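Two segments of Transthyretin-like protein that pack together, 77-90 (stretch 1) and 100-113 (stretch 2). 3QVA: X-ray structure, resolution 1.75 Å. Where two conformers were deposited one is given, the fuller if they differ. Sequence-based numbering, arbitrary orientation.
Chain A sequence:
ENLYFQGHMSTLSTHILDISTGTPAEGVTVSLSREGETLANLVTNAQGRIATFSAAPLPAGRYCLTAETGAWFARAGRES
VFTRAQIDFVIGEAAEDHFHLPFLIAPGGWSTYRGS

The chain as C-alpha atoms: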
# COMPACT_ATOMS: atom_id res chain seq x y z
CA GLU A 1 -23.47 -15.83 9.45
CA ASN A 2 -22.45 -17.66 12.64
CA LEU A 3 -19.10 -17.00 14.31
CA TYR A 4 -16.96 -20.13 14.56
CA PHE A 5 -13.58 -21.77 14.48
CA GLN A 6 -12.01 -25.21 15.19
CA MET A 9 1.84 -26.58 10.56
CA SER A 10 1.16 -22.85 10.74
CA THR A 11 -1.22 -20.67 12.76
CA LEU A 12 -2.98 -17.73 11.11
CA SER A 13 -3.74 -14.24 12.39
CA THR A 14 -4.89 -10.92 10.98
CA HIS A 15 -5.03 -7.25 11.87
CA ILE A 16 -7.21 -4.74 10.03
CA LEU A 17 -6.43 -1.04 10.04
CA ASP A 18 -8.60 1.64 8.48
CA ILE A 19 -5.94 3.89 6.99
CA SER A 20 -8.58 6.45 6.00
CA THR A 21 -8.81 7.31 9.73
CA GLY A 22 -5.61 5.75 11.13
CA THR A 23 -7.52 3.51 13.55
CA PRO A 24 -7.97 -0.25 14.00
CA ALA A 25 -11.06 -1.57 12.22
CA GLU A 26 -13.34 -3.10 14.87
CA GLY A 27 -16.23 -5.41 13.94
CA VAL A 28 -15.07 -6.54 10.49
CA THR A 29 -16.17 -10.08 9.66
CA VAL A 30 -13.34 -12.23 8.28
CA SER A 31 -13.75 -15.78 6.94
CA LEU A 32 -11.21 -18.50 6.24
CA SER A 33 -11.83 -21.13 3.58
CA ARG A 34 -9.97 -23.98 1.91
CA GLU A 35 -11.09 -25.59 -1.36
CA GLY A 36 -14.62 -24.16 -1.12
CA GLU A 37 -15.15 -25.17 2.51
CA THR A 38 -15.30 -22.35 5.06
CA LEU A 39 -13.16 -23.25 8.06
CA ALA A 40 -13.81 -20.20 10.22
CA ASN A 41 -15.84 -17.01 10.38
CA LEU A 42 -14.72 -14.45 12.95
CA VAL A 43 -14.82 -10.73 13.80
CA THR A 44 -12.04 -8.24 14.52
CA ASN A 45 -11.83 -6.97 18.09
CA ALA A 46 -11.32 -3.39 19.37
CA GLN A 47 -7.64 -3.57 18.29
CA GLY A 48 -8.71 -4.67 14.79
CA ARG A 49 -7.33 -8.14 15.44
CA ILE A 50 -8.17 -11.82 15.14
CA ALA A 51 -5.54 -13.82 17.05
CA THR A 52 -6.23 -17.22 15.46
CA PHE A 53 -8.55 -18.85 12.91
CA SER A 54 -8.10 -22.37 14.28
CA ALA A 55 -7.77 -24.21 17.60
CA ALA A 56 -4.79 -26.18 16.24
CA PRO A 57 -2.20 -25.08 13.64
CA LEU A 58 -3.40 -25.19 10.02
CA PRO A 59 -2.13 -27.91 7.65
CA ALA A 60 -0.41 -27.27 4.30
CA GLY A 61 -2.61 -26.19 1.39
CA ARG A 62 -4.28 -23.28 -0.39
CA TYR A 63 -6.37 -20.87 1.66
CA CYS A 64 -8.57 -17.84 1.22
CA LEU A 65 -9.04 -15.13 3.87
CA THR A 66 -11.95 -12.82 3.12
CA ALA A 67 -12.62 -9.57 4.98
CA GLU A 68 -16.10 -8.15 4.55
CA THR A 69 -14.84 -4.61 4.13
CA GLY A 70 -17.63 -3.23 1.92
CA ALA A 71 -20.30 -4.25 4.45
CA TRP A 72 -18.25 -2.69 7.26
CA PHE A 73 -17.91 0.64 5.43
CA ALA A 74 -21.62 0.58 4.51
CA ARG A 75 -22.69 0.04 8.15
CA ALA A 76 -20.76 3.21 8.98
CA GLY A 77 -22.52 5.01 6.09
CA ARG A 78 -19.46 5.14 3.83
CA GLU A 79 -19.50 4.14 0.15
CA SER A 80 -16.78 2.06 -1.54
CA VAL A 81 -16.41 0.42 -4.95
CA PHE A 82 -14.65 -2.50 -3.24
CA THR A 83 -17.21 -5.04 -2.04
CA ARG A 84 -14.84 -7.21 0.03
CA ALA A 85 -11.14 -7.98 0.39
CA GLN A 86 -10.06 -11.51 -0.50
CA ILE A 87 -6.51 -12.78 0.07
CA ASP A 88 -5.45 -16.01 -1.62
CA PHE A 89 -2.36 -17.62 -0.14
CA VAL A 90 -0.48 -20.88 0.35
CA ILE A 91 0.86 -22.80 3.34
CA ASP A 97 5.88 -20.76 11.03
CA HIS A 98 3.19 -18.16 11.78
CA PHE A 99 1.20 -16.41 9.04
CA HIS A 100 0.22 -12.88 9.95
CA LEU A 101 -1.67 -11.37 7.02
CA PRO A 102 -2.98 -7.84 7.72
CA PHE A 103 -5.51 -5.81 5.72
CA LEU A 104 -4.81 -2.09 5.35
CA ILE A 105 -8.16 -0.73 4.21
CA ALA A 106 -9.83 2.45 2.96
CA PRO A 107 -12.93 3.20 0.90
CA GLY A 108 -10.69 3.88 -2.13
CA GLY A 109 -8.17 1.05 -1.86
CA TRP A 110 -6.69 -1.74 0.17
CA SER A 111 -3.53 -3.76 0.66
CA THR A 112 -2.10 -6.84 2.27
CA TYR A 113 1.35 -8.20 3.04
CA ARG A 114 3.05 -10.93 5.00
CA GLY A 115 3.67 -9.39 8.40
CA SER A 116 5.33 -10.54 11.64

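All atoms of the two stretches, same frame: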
# COMPACT_ATOMS: atom_id res chain seq x y z
N GLY A 77 -22.00 4.02 7.04
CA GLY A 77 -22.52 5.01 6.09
C GLY A 77 -21.51 5.56 5.09
O GLY A 77 -21.63 6.70 4.63
N ARG A 78 -20.53 4.73 4.73
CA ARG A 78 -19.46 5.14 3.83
C ARG A 78 -19.46 4.26 2.58
O ARG A 78 -19.49 3.03 2.68
CB ARG A 78 -18.11 5.06 4.54
CG ARG A 78 -18.10 5.78 5.89
CD ARG A 78 -16.88 5.43 6.72
NE ARG A 78 -15.65 5.96 6.14
CZ ARG A 78 -14.42 5.62 6.54
NH1 ARG A 78 -14.24 4.76 7.53
NH2 ARG A 78 -13.37 6.16 5.94
N GLU A 79 -19.44 4.88 1.41
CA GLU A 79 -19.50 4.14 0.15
C GLU A 79 -18.09 3.69 -0.28
O GLU A 79 -17.09 4.33 0.05
CB GLU A 79 -20.18 4.97 -0.94
CG GLU A 79 -21.67 5.20 -0.70
N SER A 80 -18.03 2.57 -0.99
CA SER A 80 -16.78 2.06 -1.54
C SER A 80 -17.10 1.24 -2.78
O SER A 80 -18.15 0.59 -2.82
CB SER A 80 -16.05 1.17 -0.52
OG SER A 80 -14.88 0.60 -1.09
N VAL A 81 -16.23 1.28 -3.78
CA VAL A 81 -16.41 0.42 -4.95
C VAL A 81 -15.91 -0.99 -4.66
O VAL A 81 -16.24 -1.92 -5.39
CB VAL A 81 -15.74 0.98 -6.24
CG1 VAL A 81 -16.29 2.38 -6.57
CG2 VAL A 81 -14.21 0.98 -6.13
N PHE A 82 -15.13 -1.17 -3.61
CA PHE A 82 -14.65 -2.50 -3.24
C PHE A 82 -15.65 -3.19 -2.33
O PHE A 82 -15.99 -2.67 -1.27
CB PHE A 82 -13.26 -2.43 -2.60
CG PHE A 82 -12.24 -1.79 -3.48
CD1 PHE A 82 -11.84 -0.48 -3.26
CD2 PHE A 82 -11.69 -2.48 -4.56
CE1 PHE A 82 -10.91 0.14 -4.08
CE2 PHE A 82 -10.75 -1.87 -5.40
CZ PHE A 82 -10.36 -0.56 -5.15
N THR A 83 -16.14 -4.35 -2.77
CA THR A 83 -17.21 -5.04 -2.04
C THR A 83 -16.70 -5.89 -0.87
O THR A 83 -17.42 -6.08 0.11
CB THR A 83 -18.05 -5.91 -2.98
OG1 THR A 83 -17.21 -6.86 -3.63
CG2 THR A 83 -18.74 -5.06 -4.03
N ARG A 84 -15.49 -6.42 -1.01
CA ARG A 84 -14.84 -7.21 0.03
C ARG A 84 -13.36 -7.29 -0.32
O ARG A 84 -12.95 -6.82 -1.39
CB ARG A 84 -15.45 -8.61 0.17
CG ARG A 84 -15.67 -9.37 -1.13
CD ARG A 84 -16.47 -10.64 -0.90
NE ARG A 84 -17.66 -10.38 -0.10
CZ ARG A 84 -18.77 -9.80 -0.57
NH1 ARG A 84 -19.80 -9.59 0.24
NH2 ARG A 84 -18.84 -9.42 -1.84
N ALA A 85 -12.57 -7.85 0.59
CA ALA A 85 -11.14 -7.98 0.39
C ALA A 85 -10.77 -9.44 0.58
O ALA A 85 -10.82 -9.96 1.70
CB ALA A 85 -10.38 -7.08 1.37
N GLN A 86 -10.42 -10.10 -0.52
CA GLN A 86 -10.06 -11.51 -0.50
C GLN A 86 -8.55 -11.67 -0.70
O GLN A 86 -7.99 -11.13 -1.67
CB GLN A 86 -10.83 -12.27 -1.57
CG GLN A 86 -10.49 -13.75 -1.64
CD GLN A 86 -11.23 -14.49 -2.73
OE1 GLN A 86 -10.62 -15.02 -3.66
NE2 GLN A 86 -12.56 -14.54 -2.63
N ILE A 87 -7.91 -12.40 0.21
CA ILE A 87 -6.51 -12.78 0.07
C ILE A 87 -6.42 -14.27 -0.23
O ILE A 87 -7.05 -15.10 0.45
CB ILE A 87 -5.71 -12.50 1.36
CG1 ILE A 87 -5.75 -11.02 1.73
CG2 ILE A 87 -4.25 -12.97 1.18
CD1 ILE A 87 -5.17 -10.77 3.13
N ASP A 88 -5.65 -14.61 -1.26
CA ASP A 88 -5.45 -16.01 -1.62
C ASP A 88 -3.98 -16.35 -1.40
O ASP A 88 -3.10 -15.73 -2.00
CB ASP A 88 -5.84 -16.22 -3.08
CG ASP A 88 -7.32 -16.05 -3.31
OD1 ASP A 88 -7.72 -15.00 -3.86
OD2 ASP A 88 -8.08 -16.96 -2.90
N PHE A 89 -3.73 -17.31 -0.52
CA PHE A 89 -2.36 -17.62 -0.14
C PHE A 89 -2.12 -19.12 0.04
O PHE A 89 -3.06 -19.91 -0.01
CB PHE A 89 -1.95 -16.83 1.12
CG PHE A 89 -2.72 -17.21 2.37
CD1 PHE A 89 -2.14 -18.04 3.32
CD2 PHE A 89 -4.01 -16.73 2.58
CE1 PHE A 89 -2.84 -18.39 4.48
CE2 PHE A 89 -4.72 -17.07 3.74
CZ PHE A 89 -4.13 -17.90 4.68
N VAL A 90 -0.86 -19.48 0.21
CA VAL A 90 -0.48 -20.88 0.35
C VAL A 90 0.32 -21.13 1.62
O VAL A 90 1.16 -20.30 2.02
CB VAL A 90 0.26 -21.41 -0.93
CG1 VAL A 90 1.51 -20.58 -1.22
CG2 VAL A 90 0.58 -22.91 -0.81
N HIS A 100 0.95 -14.07 9.56
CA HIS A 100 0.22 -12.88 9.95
C HIS A 100 -0.04 -12.10 8.67
O HIS A 100 0.91 -11.64 8.03
CB HIS A 100 1.02 -12.05 10.96
CG HIS A 100 0.30 -10.84 11.45
ND1 HIS A 100 -0.92 -10.91 12.10
CD2 HIS A 100 0.62 -9.52 11.40
CE1 HIS A 100 -1.32 -9.69 12.42
NE2 HIS A 100 -0.40 -8.83 12.00
N LEU A 101 -1.30 -11.98 8.30
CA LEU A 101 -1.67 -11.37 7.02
C LEU A 101 -2.65 -10.21 7.24
O LEU A 101 -3.87 -10.42 7.21
CB LEU A 101 -2.27 -12.42 6.08
CG LEU A 101 -1.41 -13.66 5.73
CD1 LEU A 101 -2.22 -14.65 4.92
CD2 LEU A 101 -0.15 -13.28 4.99
N PRO A 102 -2.12 -8.99 7.46
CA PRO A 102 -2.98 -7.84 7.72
C PRO A 102 -3.71 -7.33 6.49
O PRO A 102 -3.33 -7.64 5.35
CB PRO A 102 -1.99 -6.76 8.22
CG PRO A 102 -0.75 -7.53 8.61
CD PRO A 102 -0.70 -8.66 7.64
N PHE A 103 -4.77 -6.56 6.74
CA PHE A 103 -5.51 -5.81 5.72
C PHE A 103 -5.38 -4.33 6.08
O PHE A 103 -5.80 -3.92 7.15
CB PHE A 103 -7.00 -6.15 5.77
CG PHE A 103 -7.36 -7.55 5.34
CD1 PHE A 103 -7.82 -7.79 4.05
CD2 PHE A 103 -7.28 -8.61 6.23
CE1 PHE A 103 -8.18 -9.07 3.64
CE2 PHE A 103 -7.63 -9.91 5.83
CZ PHE A 103 -8.08 -10.14 4.53
N LEU A 104 -4.81 -3.54 5.18
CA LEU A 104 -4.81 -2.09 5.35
C LEU A 104 -5.88 -1.55 4.43
O LEU A 104 -5.74 -1.62 3.21
CB LEU A 104 -3.44 -1.49 4.99
CG LEU A 104 -2.20 -2.09 5.64
CD1 LEU A 104 -0.97 -1.28 5.27
CD2 LEU A 104 -2.35 -2.18 7.15
N ILE A 105 -6.96 -1.02 5.00
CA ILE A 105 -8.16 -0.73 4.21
C ILE A 105 -8.56 0.74 4.19
O ILE A 105 -8.24 1.50 5.12
CB ILE A 105 -9.37 -1.63 4.63
CG1 ILE A 105 -9.95 -1.18 5.99
CG2 ILE A 105 -8.94 -3.10 4.67
CD1 ILE A 105 -11.24 -1.91 6.38
N ALA A 106 -9.27 1.11 3.13
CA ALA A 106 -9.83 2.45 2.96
C ALA A 106 -10.94 2.34 1.93
O ALA A 106 -10.96 1.39 1.13
CB ALA A 106 -8.74 3.43 2.48
N PRO A 107 -11.89 3.31 1.92
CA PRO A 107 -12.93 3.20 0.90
C PRO A 107 -12.38 3.16 -0.53
O PRO A 107 -12.98 2.52 -1.40
CB PRO A 107 -13.78 4.45 1.14
CG PRO A 107 -13.68 4.64 2.62
CD PRO A 107 -12.23 4.33 2.93
N GLY A 108 -11.23 3.80 -0.77
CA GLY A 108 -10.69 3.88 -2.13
C GLY A 108 -9.53 2.97 -2.45
O GLY A 108 -8.88 3.14 -3.47
N GLY A 109 -9.26 1.99 -1.59
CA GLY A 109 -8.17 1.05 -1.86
C GLY A 109 -7.83 0.20 -0.67
O GLY A 109 -8.22 0.50 0.46
N TRP A 110 -7.12 -0.90 -0.92
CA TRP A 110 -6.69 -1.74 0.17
C TRP A 110 -5.44 -2.51 -0.18
O TRP A 110 -5.09 -2.64 -1.37
CB TRP A 110 -7.82 -2.68 0.64
CG TRP A 110 -8.20 -3.77 -0.33
CD1 TRP A 110 -9.07 -3.67 -1.37
CD2 TRP A 110 -7.75 -5.12 -0.31
NE1 TRP A 110 -9.18 -4.88 -2.01
CE2 TRP A 110 -8.38 -5.79 -1.38
CE3 TRP A 110 -6.86 -5.84 0.51
CZ2 TRP A 110 -8.15 -7.14 -1.66
CZ3 TRP A 110 -6.64 -7.19 0.24
CH2 TRP A 110 -7.28 -7.82 -0.85
N SER A 111 -4.76 -2.99 0.85
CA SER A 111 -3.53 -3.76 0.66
C SER A 111 -3.37 -4.87 1.69
O SER A 111 -3.99 -4.88 2.76
CB SER A 111 -2.32 -2.83 0.68
OG SER A 111 -2.05 -2.36 1.98
N THR A 112 -2.51 -5.81 1.34
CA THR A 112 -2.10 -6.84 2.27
C THR A 112 -0.61 -7.11 2.11
O THR A 112 0.00 -6.69 1.13
CB THR A 112 -2.92 -8.14 2.08
OG1 THR A 112 -2.65 -9.04 3.15
CG2 THR A 112 -2.60 -8.80 0.73
N TYR A 113 -0.04 -7.80 3.09
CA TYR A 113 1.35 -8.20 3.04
C TYR A 113 1.56 -9.33 4.03
O TYR A 113 0.70 -9.60 4.87
CB TYR A 113 2.27 -7.00 3.34
CG TYR A 113 2.11 -6.40 4.73
CD1 TYR A 113 2.89 -6.85 5.79
CD2 TYR A 113 1.19 -5.39 4.98
CE1 TYR A 113 2.76 -6.33 7.06
CE2 TYR A 113 1.05 -4.85 6.27
CZ TYR A 113 1.85 -5.33 7.30
OH TYR A 113 1.76 -4.83 8.58
O HOH W 1 -14.26 3.39 -3.75
O HOH W 2 -11.33 -6.11 -3.47

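Stretch 2 is a tight beta hairpin. Strands 103-106 and 109-113 are joined by a type I turn from Ala 106 to Gly 109. Leu 104 and Ser 111 pair through both backbone hydrogen bonds, Leu 104 N to Ser 111 O and Ser 111 N to Leu 104 O, each 2.9 Å. Stretch 1 begins as a loop; its later part is a strand running to Val 90 that lies against this hairpin. The axis of that strand passes 8.8 Å from that of strand 109-113, and the two directions differ by 20°. At that spacing the contact is made mainly by side chains, with no direct backbone hydrogen bond between the stretches.

The one direct hydrogen bond between the stretches sits at the turn. Ser 80 has chi1 t, which brings its OG to Pro 107 O, and the hydroxyl donates a hydrogen bond of 2.7 Å. The same OG accepts from Phe 82 N at 3.1 Å, so one rotamer serves both bonds. Water 1 adds a bridge: it accepts from Val 81 N at 2.9 Å and donates to Pro 107 O at 2.8 Å. Arg 78, with chi1 m, brings NH2 to 3.7 Å from Pro 107 CG.

Phe 82, with chi1 m, places its ring beside the turn. Its edge meets the backbone, with CE1 3.5 Å from Gly 108 C. Trp 110, with chi1 p and chi2 -84°, sets one indole face against Ala 85 CB and an edge against the face of the Phe 82 ring. The planes of the two rings stand at 83°, with 4.2 Å between Phe 82 CG and Trp 110 CD1. Ala 85 CB is 3.5 Å from the centroid of the six-membered ring of Trp 110 and almost on the ring normal. The methyl's C-H bonds face the electron-rich ring, a CH-pi contact. Trp 110 NE1 donates to water 2 at 2.9 Å; water 2 also lies 2.7 Å from Arg 84 O, so it can link the indole to that carbonyl.

Along the strand, Ala 85, Ile 87 and Phe 89 all point toward stretch 2, while Gln 86 and Asp 88 point away. Ile 87 has chi1 m and chi2 t. This carries CD1 over the face of Phe 103, 3.7 Å from the ring centroid. Ile 87 CD1 also lies 3.1 Å from Thr 112 OG1, a close contact. Thr 112 has chi1 t, and its OG1 donates to Pro 102 O at 2.7 Å, so the hydroxyl is satisfied within its own stretch.

Phe 89, with chi1 p, offers a ring face to Leu 101. Leu 101, chi1 m and chi2 t, sets CD1 over that face, 3.4 Å from the Phe 89 ring centroid.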